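Local coordinates for class II aldolase/adducin domain protein (Pseudomonas syringae pv. phaseolicola 1448A, PDB 3OCR) that is of unknown function but belongs to the class II aldolase/adducin family, some members of which bind actin filaments, at residues I151-E163 with D178-H190. Sequence-based numbering, arbitrary orientation.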
ATOM      1  N   ILE A 151     -10.215  13.084 -16.566  1.00 23.66           N
ATOM      2  CA  ILE A 151     -10.960  13.948 -17.504  1.00 23.78           C
ATOM      3  C   ILE A 151     -10.002  14.475 -18.574  1.00 24.03           C
ATOM      4  O   ILE A 151     -10.383  14.646 -19.736  1.00 24.31           O
ATOM      5  CB  ILE A 151     -11.726  15.093 -16.745  1.00 23.47           C
ATOM      6  CG1 ILE A 151     -12.828  14.509 -15.876  1.00 23.16           C
ATOM      7  CG2 ILE A 151     -12.323  16.158 -17.688  1.00 22.65           C
ATOM      8  CD1 ILE A 151     -13.376  15.494 -14.774  1.00 23.58           C
ATOM      9  N   ALA A 152      -8.739  14.672 -18.192  1.00 23.85           N
ATOM     10  CA  ALA A 152      -7.700  15.050 -19.133  1.00 23.96           C
ATOM     11  C   ALA A 152      -7.496  14.032 -20.286  1.00 24.08           C
ATOM     12  O   ALA A 152      -7.021  14.397 -21.369  1.00 24.45           O
ATOM     13  CB  ALA A 152      -6.367  15.295 -18.366  1.00 23.98           C
ATOM     14  N   PHE A 153      -7.850  12.764 -20.053  1.00 23.34           N
ATOM     15  CA  PHE A 153      -7.839  11.729 -21.112  1.00 23.20           C
ATOM     16  C   PHE A 153      -9.125  11.645 -21.952  1.00 24.66           C
ATOM     17  O   PHE A 153      -9.233  10.793 -22.838  1.00 24.72           O
ATOM     18  CB  PHE A 153      -7.530  10.355 -20.488  1.00 22.06           C
ATOM     19  CG  PHE A 153      -6.073  10.197 -20.140  1.00 20.99           C
ATOM     20  CD1 PHE A 153      -5.624  10.421 -18.842  1.00 20.16           C
ATOM     21  CD2 PHE A 153      -5.152   9.899 -21.129  1.00 20.44           C
ATOM     22  CE1 PHE A 153      -4.243  10.311 -18.534  1.00 19.42           C
ATOM     23  CE2 PHE A 153      -3.785   9.768 -20.829  1.00 19.65           C
ATOM     24  CZ  PHE A 153      -3.352   9.976 -19.532  1.00 19.78           C
ATOM     25  N   SER A 154     -10.095  12.516 -21.695  1.00 26.11           N
ATOM     26  CA  SER A 154     -11.355  12.409 -22.431  1.00 27.86           C
ATOM     27  C   SER A 154     -11.097  12.590 -23.930  1.00 29.03           C
ATOM     28  O   SER A 154     -10.448  13.559 -24.346  1.00 29.74           O
ATOM     29  CB  SER A 154     -12.372  13.429 -21.926  1.00 28.87           C
ATOM     30  OG  SER A 154     -13.567  13.361 -22.697  1.00 31.28           O
ATOM     31  N   GLY A 155     -11.574  11.630 -24.725  1.00 29.14           N
ATOM     32  CA  GLY A 155     -11.387  11.635 -26.168  1.00 29.74           C
ATOM     33  C   GLY A 155      -9.977  11.256 -26.628  1.00 29.44           C
ATOM     34  O   GLY A 155      -9.674  11.363 -27.819  1.00 29.87           O
ATOM     35  N   ARG A 156      -9.120  10.810 -25.708  1.00 28.20           N
ATOM     36  CA  ARG A 156      -7.762  10.391 -26.082  1.00 27.04           C
ATOM     37  C   ARG A 156      -7.568   8.856 -26.065  1.00 25.98           C
ATOM     38  O   ARG A 156      -6.506   8.352 -26.451  1.00 26.16           O
ATOM     39  CB  ARG A 156      -6.724  11.042 -25.165  1.00 27.03           C
ATOM     40  CG  ARG A 156      -6.476  12.542 -25.423  1.00 28.96           C
ATOM     41  CD  ARG A 156      -5.791  13.164 -24.211  1.00 29.90           C
ATOM     42  NE  ARG A 156      -4.401  12.706 -24.002  1.00 30.38           N
ATOM     43  CZ  ARG A 156      -3.719  12.859 -22.865  1.00 29.80           C
ATOM     44  NH1 ARG A 156      -4.288  13.420 -21.802  1.00 29.36           N
ATOM     45  NH2 ARG A 156      -2.456  12.444 -22.779  1.00 30.24           N
ATOM     46  N   VAL A 157      -8.577   8.129 -25.588  1.00 24.68           N
ATOM     47  CA  VAL A 157      -8.386   6.747 -25.196  1.00 24.05           C
ATOM     48  C   VAL A 157      -9.117   5.798 -26.118  1.00 24.51           C
ATOM     49  O   VAL A 157     -10.342   5.940 -26.326  1.00 24.47           O
ATOM     50  CB  VAL A 157      -8.805   6.505 -23.701  1.00 24.26           C
ATOM     51  CG1 VAL A 157      -8.507   5.059 -23.289  1.00 23.29           C
ATOM     52  CG2 VAL A 157      -8.086   7.502 -22.798  1.00 23.20           C
ATOM     53  N   ALA A 158      -8.360   4.850 -26.681  1.00 24.36           N
ATOM     54  CA  ALA A 158      -8.936   3.766 -27.468  1.00 24.50           C
ATOM     55  C   ALA A 158      -9.215   2.567 -26.566  1.00 24.56           C
ATOM     56  O   ALA A 158      -8.556   2.388 -25.550  1.00 25.19           O
ATOM     57  CB  ALA A 158      -8.003   3.362 -28.612  1.00 23.95           C
ATOM     58  N   TYR A 159     -10.229   1.767 -26.926  1.00 24.82           N
ATOM     59  CA  TYR A 159     -10.441   0.465 -26.264  1.00 24.93           C
ATOM     60  C   TYR A 159     -10.322  -0.715 -27.231  1.00 25.49           C
ATOM     61  O   TYR A 159     -10.776  -0.649 -28.399  1.00 26.09           O
ATOM     62  CB  TYR A 159     -11.811   0.425 -25.572  1.00 24.79           C
ATOM     63  CG  TYR A 159     -11.889   1.325 -24.390  1.00 23.58           C
ATOM     64  CD1 TYR A 159     -12.113   2.695 -24.549  1.00 23.30           C
ATOM     65  CD2 TYR A 159     -11.723   0.819 -23.098  1.00 23.60           C
ATOM     66  CE1 TYR A 159     -12.163   3.544 -23.452  1.00 23.17           C
ATOM     67  CE2 TYR A 159     -11.782   1.660 -21.987  1.00 22.99           C
ATOM     68  CZ  TYR A 159     -12.010   3.015 -22.173  1.00 22.70           C
ATOM     69  OH  TYR A 159     -12.056   3.838 -21.074  1.00 22.14           O
ATOM     70  N   HIS A 160      -9.759  -1.809 -26.727  1.00 25.66           N
ATOM     71  CA  HIS A 160      -9.568  -3.029 -27.502  1.00 26.79           C
ATOM     72  C   HIS A 160     -10.063  -4.216 -26.649  1.00 26.86           C
ATOM     73  O   HIS A 160      -9.535  -4.474 -25.557  1.00 26.31           O
ATOM     74  CB  HIS A 160      -8.073  -3.171 -27.892  1.00 26.99           C
ATOM     75  CG  HIS A 160      -7.741  -4.462 -28.580  1.00 27.78           C
ATOM     76  ND1 HIS A 160      -8.084  -4.720 -29.893  1.00 28.71           N
ATOM     77  CD2 HIS A 160      -7.084  -5.563 -28.137  1.00 28.26           C
ATOM     78  CE1 HIS A 160      -7.677  -5.934 -30.220  1.00 29.92           C
ATOM     79  NE2 HIS A 160      -7.056  -6.461 -29.176  1.00 29.61           N
ATOM     80  N   GLY A 161     -11.112  -4.878 -27.134  1.00 27.75           N
ATOM     81  CA  GLY A 161     -11.668  -6.104 -26.532  1.00 28.32           C
ATOM     82  C   GLY A 161     -10.658  -7.241 -26.421  1.00 28.08           C
ATOM     83  O   GLY A 161      -9.869  -7.450 -27.328  1.00 28.72           O
ATOM     84  N   TYR A 162     -10.701  -7.980 -25.314  1.00 27.55           N
ATOM     85  CA  TYR A 162      -9.737  -9.041 -25.032  1.00 27.32           C
ATOM     86  C   TYR A 162      -9.933 -10.266 -25.926  1.00 28.07           C
ATOM     87  O   TYR A 162     -11.057 -10.783 -26.060  1.00 27.77           O
ATOM     88  CB  TYR A 162      -9.802  -9.475 -23.562  1.00 26.92           C
ATOM     89  CG  TYR A 162      -8.627 -10.363 -23.158  1.00 25.94           C
ATOM     90  CD1 TYR A 162      -7.310  -9.920 -23.298  1.00 24.86           C
ATOM     91  CD2 TYR A 162      -8.842 -11.670 -22.677  1.00 25.69           C
ATOM     92  CE1 TYR A 162      -6.214 -10.747 -22.938  1.00 24.39           C
ATOM     93  CE2 TYR A 162      -7.769 -12.497 -22.329  1.00 24.82           C
ATOM     94  CZ  TYR A 162      -6.460 -12.016 -22.448  1.00 23.74           C
ATOM     95  OH  TYR A 162      -5.423 -12.863 -22.120  1.00 23.82           O
ATOM     96  N   GLU A 163      -8.840 -10.752 -26.504  1.00 28.33           N
ATOM     97  CA  GLU A 163      -8.933 -11.933 -27.377  1.00 30.47           C
ATOM     98  C   GLU A 163      -7.990 -13.091 -27.004  1.00 30.98           C
ATOM     99  O   GLU A 163      -7.972 -14.108 -27.669  1.00 30.89           O
ATOM    100  CB  GLU A 163      -8.768 -11.536 -28.850  1.00 31.01           C
ATOM    101  CG  GLU A 163      -9.728 -10.431 -29.303  1.00 33.47           C
ATOM    102  CD  GLU A 163      -9.705 -10.216 -30.805  1.00 37.74           C
ATOM    103  OE1 GLU A 163      -9.610 -11.218 -31.551  1.00 39.24           O
ATOM    104  OE2 GLU A 163      -9.781  -9.045 -31.242  1.00 38.82           O
ATOM    105  N   ASP A 178      -8.675  -0.390 -33.823  1.00 29.25           N
ATOM    106  CA  ASP A 178      -9.133   0.158 -32.551  1.00 28.44           C
ATOM    107  C   ASP A 178      -8.317   1.383 -32.115  1.00 27.58           C
ATOM    108  O   ASP A 178      -8.882   2.376 -31.687  1.00 27.24           O
ATOM    109  CB  ASP A 178      -9.090  -0.910 -31.446  1.00 28.91           C
ATOM    110  CG  ASP A 178     -10.119  -2.026 -31.635  1.00 31.02           C
ATOM    111  OD1 ASP A 178     -11.173  -1.824 -32.282  1.00 33.72           O
ATOM    112  OD2 ASP A 178      -9.853  -3.135 -31.137  1.00 33.56           O
ATOM    113  N   LEU A 179      -6.992   1.312 -32.199  1.00 26.87           N
ATOM    114  CA  LEU A 179      -6.171   2.450 -31.825  1.00 26.73           C
ATOM    115  C   LEU A 179      -6.439   3.681 -32.697  1.00 27.34           C
ATOM    116  O   LEU A 179      -6.526   4.820 -32.188  1.00 26.96           O
ATOM    117  CB  LEU A 179      -4.695   2.063 -31.895  1.00 26.45           C
ATOM    118  CG  LEU A 179      -3.696   3.145 -31.487  1.00 27.10           C
ATOM    119  CD1 LEU A 179      -3.816   3.417 -29.986  1.00 27.88           C
ATOM    120  CD2 LEU A 179      -2.294   2.685 -31.834  1.00 27.43           C
ATOM    121  N   GLY A 180      -6.596   3.450 -34.009  1.00 29.04           N
ATOM    122  CA  GLY A 180      -6.829   4.544 -34.976  1.00 30.43           C
ATOM    123  C   GLY A 180      -5.717   5.567 -34.855  1.00 31.33           C
ATOM    124  O   GLY A 180      -4.526   5.212 -34.831  1.00 32.05           O
ATOM    125  N   ASP A 181      -6.113   6.829 -34.727  0.50 31.65           N
ATOM    126  CA  ASP A 181      -5.180   7.958 -34.665  0.50 31.45           C
ATOM    127  C   ASP A 181      -4.685   8.285 -33.254  0.50 30.34           C
ATOM    128  O   ASP A 181      -3.868   9.190 -33.088  0.50 30.15           O
ATOM    129  CB  ASP A 181      -5.830   9.206 -35.272  0.50 31.94           C
ATOM    130  CG  ASP A 181      -6.008   9.101 -36.772  0.50 33.48           C
ATOM    131  OD1 ASP A 181      -5.417   8.186 -37.376  0.50 35.20           O
ATOM    132  OD2 ASP A 181      -6.736   9.933 -37.352  0.50 34.93           O
ATOM    133  N   LYS A 182      -5.164   7.546 -32.251  1.00 29.57           N
ATOM    134  CA  LYS A 182      -4.900   7.876 -30.833  1.00 27.57           C
ATOM    135  C   LYS A 182      -3.542   7.313 -30.405  1.00 26.31           C
ATOM    136  O   LYS A 182      -2.895   6.595 -31.168  1.00 26.08           O
ATOM    137  CB  LYS A 182      -6.004   7.335 -29.933  1.00 26.97           C
ATOM    138  CG  LYS A 182      -7.407   7.892 -30.279  1.00 29.08           C
ATOM    139  CD  LYS A 182      -8.436   7.250 -29.399  1.00 29.60           C
ATOM    140  CE  LYS A 182      -9.551   8.206 -29.064  1.00 33.43           C
ATOM    141  NZ  LYS A 182     -10.661   8.032 -29.999  1.00 35.24           N
ATOM    142  N   SER A 183      -3.107   7.652 -29.208  1.00 25.09           N
ATOM    143  CA  SER A 183      -1.825   7.173 -28.723  1.00 25.26           C
ATOM    144  C   SER A 183      -1.908   6.609 -27.295  1.00 24.69           C
ATOM    145  O   SER A 183      -0.869   6.429 -26.614  1.00 25.00           O
ATOM    146  CB  SER A 183      -0.754   8.266 -28.827  1.00 25.45           C
ATOM    147  OG  SER A 183      -0.999   9.318 -27.892  1.00 27.91           O
ATOM    148  N   VAL A 184      -3.143   6.369 -26.843  1.00 23.91           N
ATOM    149  CA  VAL A 184      -3.432   5.755 -25.530  1.00 22.71           C
ATOM    150  C   VAL A 184      -4.541   4.731 -25.745  1.00 22.74           C
ATOM    151  O   VAL A 184      -5.551   5.048 -26.395  1.00 22.44           O
ATOM    152  CB  VAL A 184      -3.958   6.785 -24.513  1.00 22.73           C
ATOM    153  CG1 VAL A 184      -4.214   6.108 -23.174  1.00 22.37           C
ATOM    154  CG2 VAL A 184      -2.985   7.977 -24.349  1.00 22.89           C
HETATM  155  N   MSE A 185      -4.342   3.516 -25.218  1.00 22.41           N
HETATM  156  CA  MSE A 185      -5.315   2.441 -25.372  1.00 23.14           C
HETATM  157  C   MSE A 185      -5.489   1.650 -24.076  1.00 22.47           C
HETATM  158  O   MSE A 185      -4.524   1.334 -23.341  1.00 23.11           O
HETATM  159  CB  MSE A 185      -4.948   1.492 -26.513  1.00 22.79           C
HETATM  160  CG  MSE A 185      -6.135   0.528 -26.942  1.00 25.70           C
HETATM  161 SE   MSE A 185      -6.008  -0.103 -28.799  0.75 27.93          SE
HETATM  162  CE  MSE A 185      -4.063  -0.347 -28.652  1.00 25.68           C
ATOM    163  N   ILE A 186      -6.735   1.326 -23.797  1.00 21.87           N
ATOM    164  CA  ILE A 186      -6.988   0.419 -22.715  1.00 21.76           C
ATOM    165  C   ILE A 186      -7.271  -0.939 -23.349  1.00 21.73           C
ATOM    166  O   ILE A 186      -8.227  -1.123 -24.140  1.00 21.78           O
ATOM    167  CB  ILE A 186      -8.110   0.953 -21.756  1.00 22.37           C
ATOM    168  CG1 ILE A 186      -7.581   2.170 -20.988  1.00 21.96           C
ATOM    169  CG2 ILE A 186      -8.584  -0.137 -20.788  1.00 22.29           C
ATOM    170  CD1 ILE A 186      -8.641   2.885 -20.073  1.00 25.06           C
ATOM    171  N   LEU A 187      -6.413  -1.892 -23.026  1.00 21.19           N
ATOM    172  CA  LEU A 187      -6.589  -3.258 -23.505  1.00 21.30           C
ATOM    173  C   LEU A 187      -7.490  -3.939 -22.478  1.00 20.91           C
ATOM    174  O   LEU A 187      -7.060  -4.268 -21.385  1.00 20.28           O
ATOM    175  CB  LEU A 187      -5.216  -3.956 -23.617  1.00 21.93           C
ATOM    176  CG  LEU A 187      -4.180  -3.235 -24.481  1.00 23.44           C
ATOM    177  CD1 LEU A 187      -2.771  -3.727 -24.161  1.00 26.26           C
ATOM    178  CD2 LEU A 187      -4.479  -3.372 -25.988  1.00 25.03           C
ATOM    179  N   ARG A 188      -8.778  -4.080 -22.814  1.00 21.28           N
ATOM    180  CA  ARG A 188      -9.740  -4.569 -21.857  1.00 21.57           C
ATOM    181  C   ARG A 188      -9.319  -5.930 -21.295  1.00 21.30           C
ATOM    182  O   ARG A 188      -8.825  -6.803 -22.035  1.00 21.72           O
ATOM    183  CB  ARG A 188     -11.164  -4.683 -22.481  1.00 22.14           C
ATOM    184  CG  ARG A 188     -11.814  -3.374 -22.912  1.00 23.31           C
ATOM    185  CD  ARG A 188     -13.280  -3.669 -23.221  1.00 27.79           C
ATOM    186  NE  ARG A 188     -13.942  -2.606 -23.965  1.00 30.72           N
ATOM    187  CZ  ARG A 188     -14.574  -1.573 -23.420  1.00 34.14           C
ATOM    188  NH1 ARG A 188     -14.632  -1.423 -22.097  1.00 34.68           N
ATOM    189  NH2 ARG A 188     -15.156  -0.676 -24.214  1.00 37.51           N
ATOM    190  N   ASN A 189      -9.537  -6.081 -19.988  1.00 21.65           N
ATOM    191  CA  ASN A 189      -9.174  -7.242 -19.184  1.00 22.58           C
ATOM    192  C   ASN A 189      -7.697  -7.569 -19.303  1.00 22.77           C
ATOM    193  O   ASN A 189      -7.310  -8.720 -19.186  1.00 24.24           O
ATOM    194  CB  ASN A 189      -9.982  -8.466 -19.599  1.00 22.60           C
ATOM    195  CG  ASN A 189     -11.476  -8.204 -19.557  1.00 24.05           C
ATOM    196  OD1 ASN A 189     -12.076  -7.998 -20.599  1.00 27.16           O
ATOM    197  ND2 ASN A 189     -12.072  -8.172 -18.348  1.00 21.38           N
ATOM    198  N   HIS A 190      -6.872  -6.589 -19.601  1.00 23.06           N
ATOM    199  CA  HIS A 190      -5.519  -6.973 -19.963  1.00 24.11           C
ATOM    200  C   HIS A 190      -4.519  -5.998 -19.392  1.00 24.51           C
ATOM    201  O   HIS A 190      -3.583  -6.432 -18.717  1.00 27.08           O
ATOM    202  CB  HIS A 190      -5.419  -7.170 -21.502  1.00 23.88           C
ATOM    203  CG  HIS A 190      -4.057  -7.572 -21.994  1.00 24.92           C
ATOM    204  ND1 HIS A 190      -3.768  -7.728 -23.333  1.00 25.27           N
ATOM    205  CD2 HIS A 190      -2.904  -7.831 -21.329  1.00 26.89           C
ATOM    206  CE1 HIS A 190      -2.501  -8.085 -23.469  1.00 27.58           C
ATOM    207  NE2 HIS A 190      -1.952  -8.142 -22.268  1.00 27.24           N
TER
HETATM  208  O   HOH W   1      -4.645   9.643 -27.723  1.00 25.55           O
HETATM  209  O   HOH W   2      -3.156  11.322 -26.258  1.00 28.08           O
HETATM  210  O   HOH W   3     -11.297   2.445 -29.756  1.00 49.03           O
HETATM  211  O   HOH W   4      -7.841  -6.436 -24.566  1.00 22.63           O
HETATM  212  O   HOH W   5     -12.259  -4.120 -29.642  1.00 40.85           O
HETATM  213  O   HOH W   6     -12.797  -7.609 -23.424  1.00 27.11           O
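Tyr159 CD2 lies over the centre of one face of the Arg188 guanidinium, 3.7 Å from Arg188 CZ, with the ring and guanidinium planes 23° apart. Arg188 gets there with an extended chain from CG to NE. The tyrosine runs alongside Ile186, whose CB meets Tyr159 CE2 at 3.7 Å, while Tyr159 OH hydrogen-bonds to Leu143 N. Arg156 NH1 lies over one face of the Phe153 ring, offset toward the rim, and Val184 CG2 meets the ring edge 4.0 Å from Phe153 CE2. At the far end, the edge of Tyr162 is turned toward the face of His190 in an offset edge-to-face pair, planes at 74°, and Tyr162 OH bonds to Gln148 of a second subunit.

Across the sheet from Tyr159, His160 CG is anti to its backbone N (chi1 174°), which brings the ring to Asp178 at the end of helix 169-179. His160 ND1 donates to the anti lone pair of Asp178 OD2 at 2.7 Å, nearly in the ring plane, and Glu171 takes NE2. Ala158, on this same face, packs its CB against Met185 CG at 3.8 Å.

Strands 157-160 and 184-187 run parallel, joined by Ala158 N to Val184 O (2.8 Å), Ile186 N to Ala158 O (2.7 Å), His160 N to Ile186 O and Arg188 N to His160 O. This is a beta-alpha-beta crossover. With both ring nitrogens facing carboxylates, His160 is fixed in rotation and ties the crossover helix to the sheet's outermost strand within this chain.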